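DUF72 domain-containing protein (Thermotoga maritima, PDB 1VPQ) is of unknown function but belongs to the DUF72 family, whose members adopt a TIM-barrel-like fold. Local coordinates at residues 189-194 and 233-238; 227-232 and 259-264. One frame throughout, in Å; residues are numbered along the deposited sequence.

Contact 1. Residues 189-194 and 233-238. With SO4 (sulfate ion), chain D.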
ATOM      1  N   PHE A 189       5.065 -12.775  -7.118  1.00 30.15           N
ATOM      2  CA  PHE A 189       6.302 -12.254  -6.557  1.00 30.55           C
ATOM      3  C   PHE A 189       6.437 -12.742  -5.113  1.00 30.86           C
ATOM      4  O   PHE A 189       5.473 -12.680  -4.343  1.00 30.70           O
ATOM      5  CB  PHE A 189       6.324 -10.723  -6.637  1.00 30.68           C
ATOM      6  CG  PHE A 189       7.681 -10.123  -6.392  1.00 30.66           C
ATOM      7  CD1 PHE A 189       8.091  -9.816  -5.110  1.00 31.05           C
ATOM      8  CD2 PHE A 189       8.544  -9.866  -7.442  1.00 29.77           C
ATOM      9  CE1 PHE A 189       9.351  -9.268  -4.873  1.00 31.14           C
ATOM     10  CE2 PHE A 189       9.796  -9.311  -7.211  1.00 30.55           C
ATOM     11  CZ  PHE A 189      10.198  -9.011  -5.927  1.00 30.25           C
ATOM     12  N   PRO A 190       7.630 -13.249  -4.741  1.00 31.33           N
ATOM     13  CA  PRO A 190       7.820 -13.800  -3.395  1.00 31.64           C
ATOM     14  C   PRO A 190       7.984 -12.750  -2.301  1.00 31.89           C
ATOM     15  O   PRO A 190       8.035 -11.553  -2.573  1.00 32.20           O
ATOM     16  CB  PRO A 190       9.111 -14.605  -3.535  1.00 31.62           C
ATOM     17  CG  PRO A 190       9.881 -13.880  -4.569  1.00 31.67           C
ATOM     18  CD  PRO A 190       8.859 -13.359  -5.547  1.00 31.20           C
ATOM     19  N   TYR A 191       8.064 -13.226  -1.066  1.00 32.19           N
ATOM     20  CA  TYR A 191       8.262 -12.366   0.096  1.00 32.42           C
ATOM     21  C   TYR A 191       9.743 -12.133   0.241  1.00 31.92           C
ATOM     22  O   TYR A 191      10.471 -13.052   0.569  1.00 31.29           O
ATOM     23  CB  TYR A 191       7.704 -13.042   1.348  1.00 32.52           C
ATOM     24  CG  TYR A 191       7.994 -12.351   2.649  1.00 33.49           C
ATOM     25  CD1 TYR A 191       7.193 -11.311   3.098  1.00 34.32           C
ATOM     26  CD2 TYR A 191       9.054 -12.764   3.457  1.00 34.40           C
ATOM     27  CE1 TYR A 191       7.455 -10.677   4.308  1.00 35.07           C
ATOM     28  CE2 TYR A 191       9.322 -12.145   4.662  1.00 34.17           C
ATOM     29  CZ  TYR A 191       8.519 -11.105   5.086  1.00 34.82           C
ATOM     30  OH  TYR A 191       8.775 -10.481   6.285  1.00 35.85           O
ATOM     31  N   ARG A 192      10.176 -10.913  -0.051  1.00 32.13           N
ATOM     32  CA  ARG A 192      11.590 -10.522   0.072  1.00 32.31           C
ATOM     33  C   ARG A 192      11.747  -9.377   1.075  1.00 32.36           C
ATOM     34  O   ARG A 192      11.487  -8.225   0.738  1.00 32.70           O
ATOM     35  CB  ARG A 192      12.175 -10.091  -1.292  1.00 32.28           C
ATOM     36  CG  ARG A 192      12.406 -11.186  -2.340  1.00 32.24           C
ATOM     37  CD  ARG A 192      12.489 -12.559  -1.719  1.00 33.51           C
ATOM     38  NE  ARG A 192      13.144 -13.577  -2.522  1.00 32.93           N
ATOM     39  CZ  ARG A 192      12.976 -14.883  -2.345  1.00 32.16           C
ATOM     40  NH1 ARG A 192      12.133 -15.343  -1.425  1.00 32.47           N
ATOM     41  NH2 ARG A 192      13.632 -15.738  -3.112  1.00 32.57           N
ATOM     42  N   PRO A 193      12.178  -9.683   2.313  1.00 32.23           N
ATOM     43  CA  PRO A 193      12.285  -8.624   3.303  1.00 31.96           C
ATOM     44  C   PRO A 193      13.605  -7.875   3.117  1.00 31.79           C
ATOM     45  O   PRO A 193      14.614  -8.191   3.750  1.00 31.66           O
ATOM     46  CB  PRO A 193      12.177  -9.372   4.628  1.00 32.02           C
ATOM     47  CG  PRO A 193      12.665 -10.751   4.345  1.00 32.34           C
ATOM     48  CD  PRO A 193      12.583 -10.989   2.860  1.00 32.38           C
ATOM     49  N   ILE A 194      13.561  -6.895   2.211  1.00 31.62           N
ATOM     50  CA  ILE A 194      14.739  -6.176   1.716  1.00 31.47           C
ATOM     51  C   ILE A 194      14.451  -4.681   1.674  1.00 31.24           C
ATOM     52  O   ILE A 194      13.313  -4.262   1.406  1.00 30.05           O
ATOM     53  CB  ILE A 194      15.119  -6.654   0.284  1.00 31.64           C
ATOM     54  CG1 ILE A 194      15.767  -8.037   0.335  1.00 31.32           C
ATOM     55  CG2 ILE A 194      16.090  -5.680  -0.413  1.00 32.12           C
ATOM     56  CD1 ILE A 194      15.768  -8.717  -0.996  1.00 31.56           C
ATOM     57  N   PHE A 233       6.001 -10.246  11.645  1.00 32.00           N
ATOM     58  CA  PHE A 233       6.306  -9.202  12.621  1.00 32.19           C
ATOM     59  C   PHE A 233       7.802  -9.105  12.918  1.00 32.50           C
ATOM     60  O   PHE A 233       8.359  -8.009  12.941  1.00 32.83           O
ATOM     61  CB  PHE A 233       5.521  -9.441  13.921  1.00 32.23           C
ATOM     62  CG  PHE A 233       5.912  -8.517  15.062  1.00 31.86           C
ATOM     63  CD1 PHE A 233       5.429  -7.221  15.121  1.00 31.06           C
ATOM     64  CD2 PHE A 233       6.766  -8.951  16.067  1.00 31.39           C
ATOM     65  CE1 PHE A 233       5.791  -6.383  16.161  1.00 30.81           C
ATOM     66  CE2 PHE A 233       7.129  -8.116  17.102  1.00 30.68           C
ATOM     67  CZ  PHE A 233       6.642  -6.832  17.150  1.00 30.46           C
ATOM     68  N   GLU A 234       8.451 -10.241  13.153  1.00 32.89           N
ATOM     69  CA  GLU A 234       9.878 -10.238  13.492  1.00 33.39           C
ATOM     70  C   GLU A 234      10.732  -9.652  12.355  1.00 33.73           C
ATOM     71  O   GLU A 234      11.733  -8.980  12.608  1.00 33.76           O
ATOM     72  CB  GLU A 234      10.349 -11.644  13.879  1.00 33.44           C
ATOM     73  N   ASP A 235      10.318  -9.892  11.110  1.00 34.12           N
ATOM     74  CA  ASP A 235      10.967  -9.292   9.945  1.00 34.51           C
ATOM     75  C   ASP A 235      10.753  -7.781   9.891  1.00 34.67           C
ATOM     76  O   ASP A 235      11.700  -7.035   9.649  1.00 34.77           O
ATOM     77  CB  ASP A 235      10.453  -9.922   8.649  1.00 34.76           C
ATOM     78  CG  ASP A 235      10.978 -11.332   8.422  1.00 35.63           C
ATOM     79  OD1 ASP A 235      12.022 -11.691   9.002  1.00 37.19           O
ATOM     80  OD2 ASP A 235      10.349 -12.084   7.649  1.00 36.26           O
ATOM     81  N   VAL A 236       9.514  -7.337  10.118  1.00 34.56           N
ATOM     82  CA  VAL A 236       9.195  -5.901  10.168  1.00 34.62           C
ATOM     83  C   VAL A 236      10.028  -5.131  11.212  1.00 34.93           C
ATOM     84  O   VAL A 236      10.476  -4.013  10.946  1.00 34.81           O
ATOM     85  CB  VAL A 236       7.678  -5.653  10.419  1.00 34.49           C
ATOM     86  CG1 VAL A 236       7.411  -4.185  10.762  1.00 34.65           C
ATOM     87  CG2 VAL A 236       6.861  -6.056   9.203  1.00 34.04           C
ATOM     88  N   VAL A 237      10.219  -5.708  12.397  1.00 35.34           N
ATOM     89  CA  VAL A 237      11.011  -5.030  13.429  1.00 35.83           C
ATOM     90  C   VAL A 237      12.495  -5.059  13.070  1.00 35.89           C
ATOM     91  O   VAL A 237      13.222  -4.105  13.349  1.00 35.86           O
ATOM     92  CB  VAL A 237      10.786  -5.584  14.877  1.00 35.98           C
ATOM     93  CG1 VAL A 237       9.313  -5.566  15.238  1.00 36.02           C
ATOM     94  CG2 VAL A 237      11.374  -6.984  15.057  1.00 36.53           C
ATOM     95  N   GLU A 238      12.932  -6.154  12.450  1.00 36.08           N
ATOM     96  CA  GLU A 238      14.333  -6.299  12.049  1.00 36.20           C
ATOM     97  C   GLU A 238      14.701  -5.249  11.002  1.00 36.10           C
ATOM     98  O   GLU A 238      15.746  -4.609  11.103  1.00 36.14           O
ATOM     99  CB  GLU A 238      14.604  -7.706  11.503  1.00 36.33           C
TER
HETATM  100  S   SO4 D 264       8.213 -16.954   0.031  0.50 35.56           S
HETATM  101  O1  SO4 D 264       7.297 -16.641  -1.071  0.50 36.99           O
HETATM  102  O2  SO4 D 264       9.595 -17.090  -0.446  0.50 36.86           O
HETATM  103  O3  SO4 D 264       8.163 -15.908   1.034  0.50 36.49           O
HETATM  104  O4  SO4 D 264       7.782 -18.181   0.674  0.50 36.43           O
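Tyr191 OH donates a hydrogen bond of 2.6 Å to Asp235 OD2, joining a loop of this TIM-barrel-like fold, between strands 176-181 and 199-204, to helix 226-240, which follows the second of those strands. The carboxylate oxygen lies at the edge of the phenol ring, near its plane, and is met on its anti side. Ring and carboxylate planes stand 26° apart, and Tyr191 CE2 comes within 3.2 Å of Asp235 OD2. Pro193 CG approaches Asp235 OD2 more loosely, at 4.2 Å. With Tyr191 CG opposite the backbone N (chi1 172°), the ring reaches across from the loop and brings OH to the helix. A phenylalanine here would probably leave Asp235 OD2 without its phenol donor and the loop without its hydrogen bond to the helix. Further out, Val179 and Asp181 of strand 176-181 touch the Tyr191 side chain, while Pro193 centres an inverse gamma turn just beyond it. At the other end of the tyrosine lies a sulfate ion, probably from the crystallisation liquor; the single N-H of Tyr191 is shared weakly between sulfate O1 and O3. Arg192 NH1 lies 3.2 Å from sulfate O2, which sits at the guanidinium edge.

Contact 2. Residues 227-232 and 259-264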
ATOM      1  N   GLU A 227       0.394 -17.262  14.225  1.00 33.40           N
ATOM      2  CA  GLU A 227       1.722 -17.823  13.953  1.00 33.99           C
ATOM      3  C   GLU A 227       2.404 -17.104  12.785  1.00 33.68           C
ATOM      4  O   GLU A 227       3.579 -16.733  12.876  1.00 33.45           O
ATOM      5  CB  GLU A 227       1.627 -19.320  13.640  1.00 34.43           C
ATOM      6  CG  GLU A 227       1.005 -20.177  14.749  1.00 36.83           C
ATOM      7  CD  GLU A 227       1.980 -20.506  15.893  1.00 40.37           C
ATOM      8  OE1 GLU A 227       2.594 -19.564  16.463  1.00 41.83           O
ATOM      9  OE2 GLU A 227       2.112 -21.713  16.232  1.00 42.07           O
ATOM     10  N   GLU A 228       1.666 -16.913  11.692  1.00 33.33           N
ATOM     11  CA  GLU A 228       2.223 -16.240  10.514  1.00 33.29           C
ATOM     12  C   GLU A 228       2.392 -14.730  10.713  1.00 32.92           C
ATOM     13  O   GLU A 228       3.367 -14.161  10.238  1.00 32.95           O
ATOM     14  CB  GLU A 228       1.474 -16.582   9.212  1.00 33.39           C
ATOM     15  CG  GLU A 228      -0.028 -16.437   9.229  1.00 34.24           C
ATOM     16  CD  GLU A 228      -0.732 -17.264   8.132  1.00 35.24           C
ATOM     17  OE1 GLU A 228      -0.047 -17.840   7.262  1.00 37.14           O
ATOM     18  OE2 GLU A 228      -1.981 -17.340   8.140  1.00 34.26           O
ATOM     19  N   LEU A 229       1.484 -14.093  11.450  1.00 32.46           N
ATOM     20  CA  LEU A 229       1.665 -12.682  11.826  1.00 32.08           C
ATOM     21  C   LEU A 229       2.966 -12.466  12.608  1.00 31.73           C
ATOM     22  O   LEU A 229       3.677 -11.498  12.376  1.00 31.45           O
ATOM     23  CB  LEU A 229       0.484 -12.177  12.646  1.00 31.80           C
ATOM     24  CG  LEU A 229      -0.850 -12.114  11.906  1.00 32.06           C
ATOM     25  CD1 LEU A 229      -1.976 -11.942  12.900  1.00 31.99           C
ATOM     26  CD2 LEU A 229      -0.868 -10.999  10.857  1.00 31.69           C
ATOM     27  N   LYS A 230       3.259 -13.380  13.528  1.00 31.70           N
ATOM     28  CA  LYS A 230       4.495 -13.343  14.310  1.00 31.79           C
ATOM     29  C   LYS A 230       5.747 -13.423  13.436  1.00 31.96           C
ATOM     30  O   LYS A 230       6.705 -12.682  13.660  1.00 32.31           O
ATOM     31  CB  LYS A 230       4.511 -14.478  15.339  1.00 31.76           C
ATOM     32  N   THR A 231       5.742 -14.326  12.453  1.00 32.05           N
ATOM     33  CA  THR A 231       6.876 -14.480  11.536  1.00 31.82           C
ATOM     34  C   THR A 231       7.065 -13.220  10.692  1.00 31.64           C
ATOM     35  O   THR A 231       8.193 -12.779  10.471  1.00 31.63           O
ATOM     36  CB  THR A 231       6.732 -15.722  10.601  1.00 31.84           C
ATOM     37  OG1 THR A 231       5.547 -15.615   9.803  1.00 32.42           O
ATOM     38  CG2 THR A 231       6.675 -17.008  11.400  1.00 31.71           C
ATOM     39  N   LEU A 232       5.959 -12.634  10.232  1.00 31.59           N
ATOM     40  CA  LEU A 232       6.008 -11.362   9.497  1.00 31.43           C
ATOM     41  C   LEU A 232       6.485 -10.236  10.403  1.00 31.68           C
ATOM     42  O   LEU A 232       7.276  -9.388   9.983  1.00 31.56           O
ATOM     43  CB  LEU A 232       4.641 -11.001   8.909  1.00 31.22           C
ATOM     44  CG  LEU A 232       4.075 -11.960   7.852  1.00 30.26           C
ATOM     45  CD1 LEU A 232       2.631 -11.598   7.528  1.00 30.85           C
ATOM     46  CD2 LEU A 232       4.916 -11.966   6.593  1.00 28.97           C
ATOM     47  N   ALA A 259      -8.494  -5.523   8.959  1.00 27.62           N
ATOM     48  CA  ALA A 259      -8.570  -4.735  10.187  1.00 27.12           C
ATOM     49  C   ALA A 259      -8.255  -5.599  11.413  1.00 27.06           C
ATOM     50  O   ALA A 259      -7.475  -5.184  12.272  1.00 27.09           O
ATOM     51  CB  ALA A 259      -9.928  -4.087  10.310  1.00 27.04           C
ATOM     52  N   ILE A 260      -8.845  -6.797  11.478  1.00 26.82           N
ATOM     53  CA  ILE A 260      -8.545  -7.771  12.541  1.00 26.65           C
ATOM     54  C   ILE A 260      -7.046  -8.039  12.620  1.00 26.44           C
ATOM     55  O   ILE A 260      -6.431  -7.849  13.673  1.00 26.79           O
ATOM     56  CB  ILE A 260      -9.326  -9.111  12.351  1.00 26.89           C
ATOM     57  CG1 ILE A 260     -10.816  -8.895  12.630  1.00 26.42           C
ATOM     58  CG2 ILE A 260      -8.802 -10.208  13.290  1.00 27.02           C
ATOM     59  CD1 ILE A 260     -11.717 -10.060  12.240  1.00 26.59           C
ATOM     60  N   ASN A 261      -6.460  -8.457  11.505  1.00 26.12           N
ATOM     61  CA  ASN A 261      -5.033  -8.750  11.454  1.00 25.85           C
ATOM     62  C   ASN A 261      -4.157  -7.527  11.743  1.00 25.84           C
ATOM     63  O   ASN A 261      -3.111  -7.646  12.395  1.00 25.57           O
ATOM     64  CB  ASN A 261      -4.640  -9.355  10.097  1.00 25.83           C
ATOM     65  CG  ASN A 261      -5.183 -10.764   9.888  1.00 26.25           C
ATOM     66  OD1 ASN A 261      -5.349 -11.201   8.754  1.00 25.76           O
ATOM     67  ND2 ASN A 261      -5.453 -11.481  10.976  1.00 26.49           N
ATOM     68  N   ALA A 262      -4.572  -6.362  11.255  1.00 25.69           N
ATOM     69  CA  ALA A 262      -3.796  -5.139  11.465  1.00 25.77           C
ATOM     70  C   ALA A 262      -3.789  -4.761  12.944  1.00 25.40           C
ATOM     71  O   ALA A 262      -2.779  -4.278  13.473  1.00 25.42           O
ATOM     72  CB  ALA A 262      -4.344  -3.996  10.608  1.00 26.06           C
ATOM     73  N   LEU A 263      -4.926  -4.983  13.594  1.00 25.05           N
ATOM     74  CA  LEU A 263      -5.068  -4.777  15.038  1.00 25.07           C
ATOM     75  C   LEU A 263      -4.260  -5.789  15.857  1.00 24.85           C
ATOM     76  O   LEU A 263      -3.732  -5.446  16.918  1.00 24.24           O
ATOM     77  CB  LEU A 263      -6.537  -4.851  15.453  1.00 25.03           C
ATOM     78  CG  LEU A 263      -7.451  -3.703  15.016  1.00 25.47           C
ATOM     79  CD1 LEU A 263      -8.887  -4.090  15.217  1.00 25.37           C
ATOM     80  CD2 LEU A 263      -7.136  -2.420  15.777  1.00 26.16           C
ATOM     81  N   GLN A 264      -4.193  -7.033  15.377  1.00 24.79           N
ATOM     82  CA  GLN A 264      -3.370  -8.064  16.012  1.00 24.84           C
ATOM     83  C   GLN A 264      -1.909  -7.691  15.895  1.00 25.30           C
ATOM     84  O   GLN A 264      -1.152  -7.788  16.849  1.00 25.36           O
ATOM     85  CB  GLN A 264      -3.588  -9.421  15.351  1.00 24.71           C
ATOM     86  CG  GLN A 264      -4.892 -10.085  15.689  1.00 24.11           C
ATOM     87  CD  GLN A 264      -5.155 -11.289  14.810  1.00 23.97           C
ATOM     88  OE1 GLN A 264      -5.527 -11.157  13.651  1.00 23.57           O
ATOM     89  NE2 GLN A 264      -4.968 -12.468  15.362  1.00 24.43           N
TER
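Two neighbouring helices on the outside of the TIM-barrel-like fold, 226-240 and 257-270, meet where Leu229 is set against Asn261 and Gln264. Leu229 CD1 does most of the touching: it lies 3.7 Å from Gln264 OE1 and 3.9 Å from Gln264 CB, so this methyl sits across the glutamine chain, touching both its base and its amide. Leu229 CD1 also lies 4.0 Å from Asn261 ND2, and Leu229 CD2 is 4.2 Å from Asn261 CB. Leu229 crosses both partners at about a right angle. No hydrogen bond links the two segments; instead the two amides that meet Leu229 are bonded to each other. Asn261 ND2 donates to Gln264 OE1 at 2.7 Å, with an N-H...O angle of 150°, and the acceptor lies almost in the asparagine amide plane. Gln264 CG beside its backbone N (chi1 -74°) and an extended chain beyond it carry the amide back along the helix, and chi3 of -76° turns OE1 to Asn261. The buried Asn261 also accepts at OD1 from Tyr224 N and Asn252 ND2, both outside the helix. Phe250 of strand 245-250 touches both Leu229 and Asn261. Consecutive helices packed side by side over an intervening parallel strand are typical of a beta/alpha barrel.

How the contacts relate
Helix 226-240 belongs to both contacts: residues 227-232 turn Leu229 to helix 257-270 in contact 2, and the next turn presents Asp235 to the loop in contact 1. The two centres lie about 13 Å apart, and the contacts touch directly, Tyr191 CE1 packing 3.7 Å from Leu232 CD2. The methyl Leu232 CD2 thus lies over one face of the Tyr191 ring, offset toward the CE1 rim, while the hydroxyl of the same ring reaches Asp235. Contact 1 is a polar link at the surface, whereas contact 2 is largely buried. Beyond them, Phe233 touches Met268 and Leu269, and Val236 touches Phe265, continuing the packing between the two helices. The sulfate lies at the loop end of contact 1.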